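Local coordinates for protein formylmethanofuran--tetrahydromethanopterin formyltransferase (PDB 1M5S) that catalyses the reversible transfer of a formyl group from formylmethanofuran to tetrahydromethanopterin, an early step of methanogenesis from carbon dioxide, at residues Thr11-Phe16 with Ile277-Tyr282; Leu24-Thr29 with Thr65-Pro70; Thr102-Gly107 with Glu153-Ile158. All coordinates share one frame; numbering follows the deposited sequence.

Contact 1 (Thr11-Phe16 with Ile277-Tyr282)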
ATOM      1  N   THR A  11      33.881  -8.486  10.969  1.00 35.57           N
ATOM      2  CA  THR A  11      33.294  -9.448  11.887  1.00 30.67           C
ATOM      3  C   THR A  11      32.435 -10.432  11.079  1.00 29.92           C
ATOM      4  O   THR A  11      32.578 -10.538   9.854  1.00 30.85           O
ATOM      5  CB  THR A  11      32.469  -8.722  13.006  1.00 33.89           C
ATOM      6  OG1 THR A  11      31.923  -9.686  13.916  1.00 37.28           O
ATOM      7  CG2 THR A  11      31.352  -7.881  12.412  1.00 26.61           C
ATOM      8  N   TYR A  12      31.690 -11.268  11.783  1.00 31.57           N
ATOM      9  CA  TYR A  12      30.850 -12.269  11.121  1.00 37.10           C
ATOM     10  C   TYR A  12      29.531 -12.454  11.860  1.00 32.61           C
ATOM     11  O   TYR A  12      29.415 -12.139  13.051  1.00 35.65           O
ATOM     12  CB  TYR A  12      31.571 -13.620  11.094  1.00 34.46           C
ATOM     13  CG  TYR A  12      31.905 -14.148  12.495  1.00 33.92           C
ATOM     14  CD1 TYR A  12      33.049 -13.694  13.164  1.00 41.96           C
ATOM     15  CD2 TYR A  12      31.068 -15.089  13.109  1.00 42.40           C
ATOM     16  CE1 TYR A  12      33.348 -14.168  14.448  1.00 45.53           C
ATOM     17  CE2 TYR A  12      31.364 -15.560  14.395  1.00 50.05           C
ATOM     18  CZ  TYR A  12      32.503 -15.099  15.065  1.00 53.11           C
ATOM     19  OH  TYR A  12      32.787 -15.552  16.316  1.00 51.06           O
ATOM     20  N   ALA A  13      28.506 -12.827  11.101  1.00 31.61           N
ATOM     21  CA  ALA A  13      27.237 -13.253  11.676  1.00 31.21           C
ATOM     22  C   ALA A  13      27.316 -14.734  12.041  1.00 28.80           C
ATOM     23  O   ALA A  13      27.853 -15.550  11.281  1.00 32.52           O
ATOM     24  CB  ALA A  13      26.108 -13.027  10.685  1.00 35.32           C
ATOM     25  N   GLU A  14      26.736 -15.070  13.190  1.00 26.24           N
ATOM     26  CA  GLU A  14      26.686 -16.436  13.683  1.00 37.77           C
ATOM     27  C   GLU A  14      25.275 -16.990  13.511  1.00 32.47           C
ATOM     28  O   GLU A  14      24.341 -16.570  14.207  1.00 39.80           O
ATOM     29  CB  GLU A  14      27.086 -16.459  15.159  1.00 32.67           C
ATOM     30  CG  GLU A  14      26.982 -17.823  15.830  1.00 49.00           C
ATOM     31  CD  GLU A  14      28.230 -18.197  16.586  1.00 53.08           C
ATOM     32  OE1 GLU A  14      28.779 -17.331  17.297  1.00 50.81           O
ATOM     33  OE2 GLU A  14      28.681 -19.353  16.443  1.00 55.33           O
ATOM     34  N   ALA A  15      25.152 -17.989  12.640  1.00 37.01           N
ATOM     35  CA  ALA A  15      23.858 -18.564  12.299  1.00 29.38           C
ATOM     36  C   ALA A  15      23.678 -20.013  12.782  1.00 40.18           C
ATOM     37  O   ALA A  15      24.640 -20.793  12.827  1.00 38.72           O
ATOM     38  CB  ALA A  15      23.640 -18.479  10.799  1.00 25.19           C
ATOM     39  N   PHE A  16      22.421 -20.374  13.053  1.00 36.12           N
ATOM     40  CA  PHE A  16      22.043 -21.689  13.578  1.00 36.01           C
ATOM     41  C   PHE A  16      21.311 -22.520  12.519  1.00 40.84           C
ATOM     42  O   PHE A  16      20.699 -21.971  11.597  1.00 34.84           O
ATOM     43  CB  PHE A  16      21.141 -21.513  14.798  1.00 46.09           C
ATOM     44  CG  PHE A  16      21.695 -20.570  15.828  1.00 54.94           C
ATOM     45  CD1 PHE A  16      21.767 -19.203  15.574  1.00 57.43           C
ATOM     46  CD2 PHE A  16      22.158 -21.048  17.051  1.00 57.95           C
ATOM     47  CE1 PHE A  16      22.293 -18.328  16.521  1.00 64.19           C
ATOM     48  CE2 PHE A  16      22.686 -20.178  18.009  1.00 59.36           C
ATOM     49  CZ  PHE A  16      22.753 -18.817  17.744  1.00 61.14           C
ATOM     50  N   ILE A 277      28.425  -0.661   9.212  1.00 19.53           N
ATOM     51  CA  ILE A 277      27.760  -1.956   9.137  1.00 18.41           C
ATOM     52  C   ILE A 277      28.518  -2.934  10.027  1.00 25.06           C
ATOM     53  O   ILE A 277      29.738  -3.071   9.916  1.00 20.99           O
ATOM     54  CB  ILE A 277      27.762  -2.530   7.692  1.00 16.63           C
ATOM     55  CG1 ILE A 277      27.004  -1.595   6.737  1.00 27.45           C
ATOM     56  CG2 ILE A 277      27.197  -3.953   7.694  1.00 18.69           C
ATOM     57  CD1 ILE A 277      25.532  -1.419   7.059  1.00 22.23           C
ATOM     58  N   SER A 278      27.789  -3.627  10.891  1.00 26.01           N
ATOM     59  CA  SER A 278      28.364  -4.719  11.659  1.00 29.53           C
ATOM     60  C   SER A 278      27.500  -5.975  11.527  1.00 33.09           C
ATOM     61  O   SER A 278      26.773  -6.125  10.544  1.00 28.14           O
ATOM     62  CB  SER A 278      28.501  -4.318  13.127  1.00 30.21           C
ATOM     63  OG  SER A 278      29.329  -5.233  13.820  1.00 39.37           O
ATOM     64  N   ALA A 279      27.670  -6.908  12.465  1.00 31.50           N
ATOM     65  CA  ALA A 279      26.933  -8.174  12.487  1.00 31.87           C
ATOM     66  C   ALA A 279      26.998  -8.783  13.876  1.00 38.34           C
ATOM     67  O   ALA A 279      27.923  -8.509  14.638  1.00 36.71           O
ATOM     68  CB  ALA A 279      27.510  -9.148  11.479  1.00 32.06           C
ATOM     69  N   GLY A 280      26.012  -9.610  14.200  1.00 40.04           N
ATOM     70  CA  GLY A 280      25.941 -10.195  15.525  1.00 41.60           C
ATOM     71  C   GLY A 280      26.403 -11.636  15.545  1.00 41.44           C
ATOM     72  O   GLY A 280      26.006 -12.438  14.707  1.00 36.30           O
ATOM     73  N   ASN A 281      27.323 -11.947  16.451  1.00 43.81           N
ATOM     74  CA  ASN A 281      27.715 -13.333  16.658  1.00 48.14           C
ATOM     75  C   ASN A 281      27.801 -13.682  18.133  1.00 48.90           C
ATOM     76  O   ASN A 281      27.541 -12.847  19.009  1.00 45.15           O
ATOM     77  CB  ASN A 281      29.042 -13.661  15.949  1.00 47.89           C
ATOM     78  CG  ASN A 281      30.199 -12.776  16.387  1.00 53.89           C
ATOM     79  OD1 ASN A 281      30.659 -11.928  15.614  1.00 59.07           O
ATOM     80  ND2 ASN A 281      30.763 -13.063  17.560  1.00 46.50           N
ATOM     81  N   TYR A 282      28.003 -14.963  18.392  1.00 53.94           N
ATOM     82  CA  TYR A 282      28.025 -15.459  19.773  1.00 55.19           C
ATOM     83  C   TYR A 282      29.386 -16.081  20.124  1.00 59.61           C
ATOM     84  O   TYR A 282      29.454 -17.162  20.730  1.00 58.85           O
ATOM     85  CB  TYR A 282      26.897 -16.475  19.948  1.00 53.29           C
ATOM     86  CG  TYR A 282      25.519 -15.805  19.909  1.00 55.63           C
ATOM     87  CD1 TYR A 282      24.974 -15.271  21.081  1.00 48.56           C
ATOM     88  CD2 TYR A 282      24.805 -15.716  18.704  1.00 55.54           C
ATOM     89  CE1 TYR A 282      23.725 -14.641  21.052  1.00 58.80           C
ATOM     90  CE2 TYR A 282      23.556 -15.081  18.675  1.00 56.34           C
ATOM     91  CZ  TYR A 282      23.017 -14.542  19.849  1.00 55.90           C
ATOM     92  OH  TYR A 282      21.808 -13.920  19.822  1.00 62.93           O
TER

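Contact 2 (Leu24-Thr29 with Thr65-Pro70)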
ATOM      1  N   LEU A  24       4.079 -21.890  -1.606  1.00 24.17           N
ATOM      2  CA  LEU A  24       3.592 -20.896  -2.559  1.00 29.23           C
ATOM      3  C   LEU A  24       2.096 -20.663  -2.365  1.00 28.06           C
ATOM      4  O   LEU A  24       1.302 -21.601  -2.443  1.00 25.57           O
ATOM      5  CB  LEU A  24       3.843 -21.365  -3.993  1.00 24.67           C
ATOM      6  CG  LEU A  24       3.260 -20.534  -5.136  1.00 21.05           C
ATOM      7  CD1 LEU A  24       3.852 -19.138  -5.130  1.00 22.46           C
ATOM      8  CD2 LEU A  24       3.555 -21.213  -6.447  1.00 23.54           C
ATOM      9  N   ILE A  25       1.733 -19.440  -1.989  1.00 26.45           N
ATOM     10  CA  ILE A  25       0.328 -19.052  -1.933  1.00 20.32           C
ATOM     11  C   ILE A  25      -0.008 -18.225  -3.173  1.00 24.96           C
ATOM     12  O   ILE A  25       0.619 -17.195  -3.418  1.00 20.61           O
ATOM     13  CB  ILE A  25       0.009 -18.216  -0.664  1.00 25.22           C
ATOM     14  CG1 ILE A  25       0.451 -18.970   0.593  1.00 17.37           C
ATOM     15  CG2 ILE A  25      -1.494 -17.936  -0.578  1.00 20.62           C
ATOM     16  CD1 ILE A  25       0.579 -18.095   1.816  1.00 24.29           C
ATOM     17  N   THR A  26      -0.890 -18.749  -4.025  1.00 22.28           N
ATOM     18  CA  THR A  26      -1.430 -17.955  -5.128  1.00 19.74           C
ATOM     19  C   THR A  26      -2.808 -17.423  -4.771  1.00 18.27           C
ATOM     20  O   THR A  26      -3.416 -17.854  -3.783  1.00 15.67           O
ATOM     21  CB  THR A  26      -1.540 -18.749  -6.443  1.00 17.74           C
ATOM     22  OG1 THR A  26      -2.596 -19.706  -6.339  1.00 18.00           O
ATOM     23  CG2 THR A  26      -0.217 -19.460  -6.772  1.00 25.47           C
ATOM     24  N   ALA A  27      -3.243 -16.406  -5.511  1.00 15.85           N
ATOM     25  CA  ALA A  27      -4.522 -15.759  -5.259  1.00 15.25           C
ATOM     26  C   ALA A  27      -4.955 -15.023  -6.513  1.00 17.21           C
ATOM     27  O   ALA A  27      -4.223 -15.002  -7.508  1.00 17.85           O
ATOM     28  CB  ALA A  27      -4.405 -14.794  -4.086  1.00 19.33           C
ATOM     29  N   ALA A  28      -6.161 -14.457  -6.477  1.00 14.12           N
ATOM     30  CA  ALA A  28      -6.741 -13.812  -7.652  1.00 14.16           C
ATOM     31  C   ALA A  28      -5.883 -12.630  -8.099  1.00 16.22           C
ATOM     32  O   ALA A  28      -5.694 -12.416  -9.304  1.00 20.69           O
ATOM     33  CB  ALA A  28      -8.173 -13.352  -7.354  1.00 11.79           C
ATOM     34  N   THR A  29      -5.347 -11.893  -7.119  1.00 18.45           N
ATOM     35  CA  THR A  29      -4.481 -10.734  -7.366  1.00 16.41           C
ATOM     36  C   THR A  29      -3.310 -10.726  -6.388  1.00 16.62           C
ATOM     37  O   THR A  29      -3.384 -11.355  -5.331  1.00 17.19           O
ATOM     38  CB  THR A  29      -5.246  -9.398  -7.173  1.00 15.80           C
ATOM     39  OG1 THR A  29      -5.567  -9.234  -5.785  1.00 17.40           O
ATOM     40  CG2 THR A  29      -6.533  -9.375  -8.001  1.00 11.95           C
ATOM     41  N   THR A  65       4.015 -19.590 -11.703  1.00 23.68           N
ATOM     42  CA  THR A  65       3.215 -20.383 -10.767  1.00 23.31           C
ATOM     43  C   THR A  65       2.457 -21.494 -11.485  1.00 19.52           C
ATOM     44  O   THR A  65       2.192 -21.398 -12.688  1.00 26.22           O
ATOM     45  CB  THR A  65       2.191 -19.512 -10.014  1.00 26.81           C
ATOM     46  OG1 THR A  65       1.337 -18.856 -10.961  1.00 22.16           O
ATOM     47  CG2 THR A  65       2.902 -18.481  -9.146  1.00 23.76           C
ATOM     48  N   PRO A  66       2.107 -22.571 -10.754  1.00 21.36           N
ATOM     49  CA  PRO A  66       1.453 -23.753 -11.326  1.00 25.26           C
ATOM     50  C   PRO A  66       0.123 -23.407 -11.993  1.00 30.78           C
ATOM     51  O   PRO A  66      -0.216 -23.964 -13.039  1.00 29.55           O
ATOM     52  CB  PRO A  66       1.245 -24.654 -10.120  1.00 34.92           C
ATOM     53  CG  PRO A  66       2.324 -24.239  -9.170  1.00 28.74           C
ATOM     54  CD  PRO A  66       2.376 -22.757  -9.319  1.00 26.02           C
ATOM     55  N   ASP A  67      -0.580 -22.425 -11.432  1.00 24.24           N
ATOM     56  CA  ASP A  67      -1.896 -22.028 -11.924  1.00 15.82           C
ATOM     57  C   ASP A  67      -1.898 -20.707 -12.691  1.00 24.04           C
ATOM     58  O   ASP A  67      -2.959 -20.183 -13.033  1.00 25.25           O
ATOM     59  CB  ASP A  67      -2.899 -21.963 -10.757  1.00 19.47           C
ATOM     60  CG  ASP A  67      -2.528 -20.930  -9.708  1.00 23.53           C
ATOM     61  OD1 ASP A  67      -1.485 -20.256  -9.851  1.00 19.63           O
ATOM     62  OD2 ASP A  67      -3.286 -20.807  -8.722  1.00 20.94           O
ATOM     63  N   GLY A  68      -0.708 -20.168 -12.945  1.00 22.04           N
ATOM     64  CA  GLY A  68      -0.601 -18.975 -13.765  1.00 23.28           C
ATOM     65  C   GLY A  68      -1.127 -17.724 -13.078  1.00 23.98           C
ATOM     66  O   GLY A  68      -1.397 -16.713 -13.718  1.00 20.00           O
ATOM     67  N   ARG A  69      -1.187 -17.774 -11.757  1.00 22.67           N
ATOM     68  CA  ARG A  69      -1.792 -16.685 -10.971  1.00 20.93           C
ATOM     69  C   ARG A  69      -0.723 -15.992 -10.128  1.00 22.97           C
ATOM     70  O   ARG A  69       0.339 -16.568  -9.847  1.00 27.84           O
ATOM     71  CB  ARG A  69      -2.843 -17.242 -10.008  1.00 23.77           C
ATOM     72  CG  ARG A  69      -4.126 -17.697 -10.703  1.00 20.37           C
ATOM     73  CD  ARG A  69      -5.327 -17.759  -9.755  1.00 21.25           C
ATOM     74  NE  ARG A  69      -5.055 -18.521  -8.524  1.00 20.11           N
ATOM     75  CZ  ARG A  69      -5.871 -18.540  -7.459  1.00 19.39           C
ATOM     76  NH1 ARG A  69      -7.016 -17.843  -7.453  1.00 18.37           N
ATOM     77  NH2 ARG A  69      -5.626 -19.234  -6.339  1.00 18.28           N
ATOM     78  N   PRO A  70      -0.944 -14.729  -9.762  1.00 16.73           N
ATOM     79  CA  PRO A  70       0.046 -14.106  -8.867  1.00 17.80           C
ATOM     80  C   PRO A  70       0.171 -14.866  -7.545  1.00 14.62           C
ATOM     81  O   PRO A  70      -0.820 -15.393  -7.036  1.00 17.46           O
ATOM     82  CB  PRO A  70      -0.524 -12.710  -8.657  1.00 16.79           C
ATOM     83  CG  PRO A  70      -2.026 -12.966  -8.737  1.00 13.91           C
ATOM     84  CD  PRO A  70      -2.102 -13.843  -9.960  1.00 15.84           C
TER

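Contact 3 (Thr102-Gly107 with Glu153-Ile158)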
ATOM      1  N   THR A 102      -7.306 -17.936  -2.304  1.00 19.73           N
ATOM      2  CA  THR A 102      -5.996 -18.565  -2.219  1.00 19.06           C
ATOM      3  C   THR A 102      -5.954 -19.995  -2.746  1.00 23.53           C
ATOM      4  O   THR A 102      -6.957 -20.710  -2.730  1.00 21.91           O
ATOM      5  CB  THR A 102      -5.493 -18.577  -0.781  1.00 15.18           C
ATOM      6  OG1 THR A 102      -6.501 -19.134   0.069  1.00 19.94           O
ATOM      7  CG2 THR A 102      -5.171 -17.167  -0.328  1.00 17.67           C
ATOM      8  N   ALA A 103      -4.803 -20.368  -3.298  1.00 25.81           N
ATOM      9  CA  ALA A 103      -4.452 -21.770  -3.527  1.00 21.35           C
ATOM     10  C   ALA A 103      -3.057 -21.979  -2.948  1.00 23.44           C
ATOM     11  O   ALA A 103      -2.287 -21.028  -2.824  1.00 19.01           O
ATOM     12  CB  ALA A 103      -4.459 -22.089  -5.020  1.00 18.14           C
ATOM     13  N   VAL A 104      -2.792 -23.191  -2.467  1.00 26.06           N
ATOM     14  CA  VAL A 104      -1.513 -23.525  -1.847  1.00 24.68           C
ATOM     15  C   VAL A 104      -0.794 -24.580  -2.676  1.00 24.42           C
ATOM     16  O   VAL A 104      -1.373 -25.611  -3.016  1.00 24.23           O
ATOM     17  CB  VAL A 104      -1.709 -24.075  -0.416  1.00 24.69           C
ATOM     18  CG1 VAL A 104      -0.402 -24.630   0.121  1.00 29.77           C
ATOM     19  CG2 VAL A 104      -2.212 -22.984   0.491  1.00 35.51           C
ATOM     20  N   PHE A 105       0.453 -24.293  -3.032  1.00 28.37           N
ATOM     21  CA  PHE A 105       1.300 -25.241  -3.745  1.00 24.42           C
ATOM     22  C   PHE A 105       2.596 -25.482  -2.984  1.00 31.89           C
ATOM     23  O   PHE A 105       2.940 -24.739  -2.061  1.00 23.39           O
ATOM     24  CB  PHE A 105       1.612 -24.724  -5.149  1.00 24.18           C
ATOM     25  CG  PHE A 105       0.388 -24.504  -5.993  1.00 33.43           C
ATOM     26  CD1 PHE A 105      -0.192 -25.557  -6.687  1.00 26.11           C
ATOM     27  CD2 PHE A 105      -0.208 -23.250  -6.062  1.00 28.66           C
ATOM     28  CE1 PHE A 105      -1.349 -25.366  -7.436  1.00 31.18           C
ATOM     29  CE2 PHE A 105      -1.360 -23.055  -6.810  1.00 33.33           C
ATOM     30  CZ  PHE A 105      -1.930 -24.116  -7.496  1.00 29.81           C
ATOM     31  N   ASN A 106       3.318 -26.520  -3.391  1.00 25.37           N
ATOM     32  CA  ASN A 106       4.538 -26.938  -2.708  1.00 26.33           C
ATOM     33  C   ASN A 106       5.725 -26.091  -3.165  1.00 18.27           C
ATOM     34  O   ASN A 106       6.077 -26.093  -4.348  1.00 27.65           O
ATOM     35  CB  ASN A 106       4.806 -28.417  -3.008  1.00 26.61           C
ATOM     36  CG  ASN A 106       5.864 -29.018  -2.107  1.00 35.66           C
ATOM     37  OD1 ASN A 106       6.548 -28.314  -1.357  1.00 25.15           O
ATOM     38  ND2 ASN A 106       5.980 -30.336  -2.152  1.00 23.48           N
ATOM     39  N   GLY A 107       6.360 -25.400  -2.219  1.00 29.07           N
ATOM     40  CA  GLY A 107       7.510 -24.577  -2.547  1.00 25.48           C
ATOM     41  C   GLY A 107       8.796 -25.363  -2.721  1.00 34.81           C
ATOM     42  O   GLY A 107       9.694 -24.925  -3.444  1.00 31.00           O
ATOM     43  N   GLU A 153      -0.769 -31.759  -2.475  1.00 30.60           N
ATOM     44  CA  GLU A 153      -0.735 -32.804  -1.459  1.00 29.75           C
ATOM     45  C   GLU A 153       0.298 -32.524  -0.368  1.00 27.99           C
ATOM     46  O   GLU A 153      -0.009 -32.583   0.827  1.00 25.96           O
ATOM     47  CB  GLU A 153      -0.440 -34.155  -2.105  1.00 38.97           C
ATOM     48  CG  GLU A 153      -0.323 -35.287  -1.090  1.00 49.35           C
ATOM     49  CD  GLU A 153      -0.053 -36.624  -1.736  1.00 51.80           C
ATOM     50  OE1 GLU A 153       0.852 -36.704  -2.599  1.00 54.69           O
ATOM     51  OE2 GLU A 153      -0.760 -37.592  -1.381  1.00 59.99           O
ATOM     52  N   ASN A 154       1.498 -32.152  -0.798  1.00 30.30           N
ATOM     53  CA  ASN A 154       2.645 -32.045   0.096  1.00 29.62           C
ATOM     54  C   ASN A 154       3.225 -30.637   0.139  1.00 30.42           C
ATOM     55  O   ASN A 154       3.149 -29.889  -0.835  1.00 35.10           O
ATOM     56  CB  ASN A 154       3.749 -33.015  -0.347  1.00 34.29           C
ATOM     57  CG  ASN A 154       3.472 -34.449   0.064  1.00 29.40           C
ATOM     58  OD1 ASN A 154       2.934 -34.713   1.144  1.00 32.48           O
ATOM     59  ND2 ASN A 154       3.874 -35.387  -0.785  1.00 35.69           N
ATOM     60  N   ILE A 155       3.856 -30.314   1.260  1.00 28.56           N
ATOM     61  CA  ILE A 155       4.768 -29.179   1.337  1.00 34.48           C
ATOM     62  C   ILE A 155       6.156 -29.647   1.801  1.00 33.16           C
ATOM     63  O   ILE A 155       6.303 -30.230   2.881  1.00 36.09           O
ATOM     64  CB  ILE A 155       4.224 -28.098   2.294  1.00 31.64           C
ATOM     65  CG1 ILE A 155       3.057 -27.371   1.634  1.00 33.54           C
ATOM     66  CG2 ILE A 155       5.319 -27.099   2.654  1.00 31.40           C
ATOM     67  CD1 ILE A 155       1.963 -27.039   2.585  1.00 47.75           C
ATOM     68  N   GLY A 156       7.162 -29.388   0.970  1.00 32.27           N
ATOM     69  CA  GLY A 156       8.522 -29.792   1.278  1.00 32.83           C
ATOM     70  C   GLY A 156       9.196 -28.947   2.340  1.00 38.50           C
ATOM     71  O   GLY A 156       8.849 -27.775   2.552  1.00 27.72           O
ATOM     72  N   ALA A 157      10.192 -29.543   2.985  1.00 31.98           N
ATOM     73  CA  ALA A 157      10.974 -28.880   4.022  1.00 26.75           C
ATOM     74  C   ALA A 157      12.417 -29.375   3.952  1.00 34.96           C
ATOM     75  O   ALA A 157      12.687 -30.439   3.389  1.00 33.36           O
ATOM     76  CB  ALA A 157      10.375 -29.169   5.398  1.00 23.62           C
ATOM     77  N   ILE A 158      13.350 -28.532   4.387  1.00 33.45           N
ATOM     78  CA  ILE A 158      14.764 -28.896   4.421  1.00 32.00           C
ATOM     79  C   ILE A 158      15.427 -28.405   5.701  1.00 32.57           C
ATOM     80  O   ILE A 158      14.773 -27.826   6.576  1.00 33.67           O
ATOM     81  CB  ILE A 158      15.553 -28.330   3.200  1.00 33.29           C
ATOM     82  CG1 ILE A 158      15.248 -26.840   3.000  1.00 29.66           C
ATOM     83  CG2 ILE A 158      15.225 -29.119   1.943  1.00 32.11           C
ATOM     84  CD1 ILE A 158      16.340 -25.927   3.463  1.00 28.99           C
TER

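Contact 1 (Thr11-Phe16 with Ile277-Tyr282)
Glu14 and Gly280 join the start of the long strand 12-26 to the loop that follows strand 274-278 in this alpha/beta sandwich. The two segments meet through backbone bonds, one buried carboxylate, a flat stack and some small van der Waals contacts.

Two hydrogen bonds cross the contact. Glu14 N gives its hydrogen to Gly280 O at 3.1 Å, and the same oxygen lies 3.4 Å from Ala13 CA as a CA-H...O contact. In the other direction, Tyr282 N donates to Glu14 OE1 at 2.7 Å, and OE1 receives it on its anti lone pair, the one away from the second oxygen. CG of Glu14 is anti to the backbone N, and a bend further along the chain brings the carboxylate round to that N-H. Gly284 N also bonds OE1 and Gly287 N bonds OE2, so three backbone N-H groups of one loop grip the buried acid and would probably favour its charged form.

Next comes the stack. The Tyr12 ring and the side-chain amide of Asn281 lie face to face with planes 7° apart, the ring carbon CZ of Tyr12 resting 3.5 Å from CG of Asn281. Tyr12 CG sits between its own backbone N and carbonyl carbon (chi1 60°), which swings a ring whose CB points away from the loop back against the face of the amide.

The remaining contacts are van der Waals packing. Ala13 CB faces Ala279 CB at 4.2 Å, and the Thr11 methyl CG2 lies against Ser278 OG, whose own hydrogen-bond partner is Glu9. At the far end the rings of Phe16 and Tyr282 are inclined at 68°, with Phe16 CZ 3.8 Å from Tyr282 CD2.

Contact 2 (Leu24-Thr29 with Thr65-Pro70)
Arg69 reaches across Ala27 to Thr26 from a tight loop that opens with a type I turn, Thr65 to Gly68. Its CB passes 3.6 Å from Ala27 O, and CD stays close to that same oxygen. A bend at chi3 (-51°) then turns the guanidinium over the strand end. NE meets Asp67 OD2 at 2.9 Å in a salt bridge, approaching from above the carboxylate plane. At the tip, NH2 donates to Thr26 OG1 at 3.1 Å and also to Thr101 O, while Ala27 C lies over one face of the group, 3.6 Å from NH1.

Thr26 OG1 passes the chain of bonds on, donating to Asp67 OD2 at 2.7 Å on the syn side. Asp67 OD1 in turn accepts from Arg69 N, an Asx turn. Beside this, Ala27 N to Pro70 O at 3.0 Å carries on the antiparallel pairing of strands 12-26 and 71-78. A leucine in place of Arg69 would probably leave the Asp67 carboxylate without its opposite charge and Thr101 O without this donor. Acid, hydroxyl and guanidinium thus bond in a closed ring, which probably offsets the cost of placing a charged pair against a buried strand end.

Contact 3 (Thr102-Gly107 with Glu153-Ile158)
Asn106 lays its side chain against the backbone of Asn154 to Gly156, where two parallel strands of the alpha/beta sandwich, 103-106 and 147-170, begin to part. Further back they are regularly paired, Val104 bonding through its backbone with Leu150 and Glu152. By residues 155-158 the two strand axes are inclined at 46°, with a closest approach of 6.8 Å, and a side chain does the bridging.

CG of Asn106 is anti to its backbone N (chi1 -167°), which carries the amide across to the neighbouring strand. There OD1 accepts the N-H of Gly156 at 2.6 Å, a short bond that is almost straight at the hydrogen (171°), although the donor stands somewhat out of the carbonyl plane. On the way the side chain grazes the backbone: Asn106 CB lies 3.1 Å from Asn154 O, and OD1 is 3.3 Å from Ile155 CA. Little room is left between the amide and the strand it crosses to.

Both ends of this amide have further partners. Leu108 N also donates to OD1 and ND2 donates to Gln114 OE1, while the backbone N and O of Asn106 bond the Glu152 carboxylate and the guanidinium of Arg137. Two backbone N-H groups thus hold OD1, and the bonds at both ends of the amide fix the rotation of a buried polar group. Asn106 therefore ties the end of its short strand to several separate pieces of chain.

The apolar half of the contact is slight and faces helix 81-95, where Val104 and Ile155 both pack on Ile92 and Ile155 also meets Leu88. Across the segments these two side chains cross at about a right angle, methyl to methyl, Val104 CG1 lying 4.2 Å from Ile155 CD1.

Strand 12-26 runs from contact 1 to contact 2, whose centres lie 36 Å apart on opposite sides of the middle of the chain. Contacts 2 and 3 are neighbours: Leu24 O and Thr26 O probably accept from Phe105 N and Ala103 N, both at 2.9 Å, so strand 103-106 lies beside the strand end that carries the charged cluster. Both are buried, and contact 2 also lies within reach of two other subunits. Neither contact 1, only partly buried, nor contact 3 touches another chain. Polarity follows place: a carboxylate facing a loop where strand 12-26 starts, an ion pair with a hydroxyl at its other end, a neutral amide between diverging parallel strands.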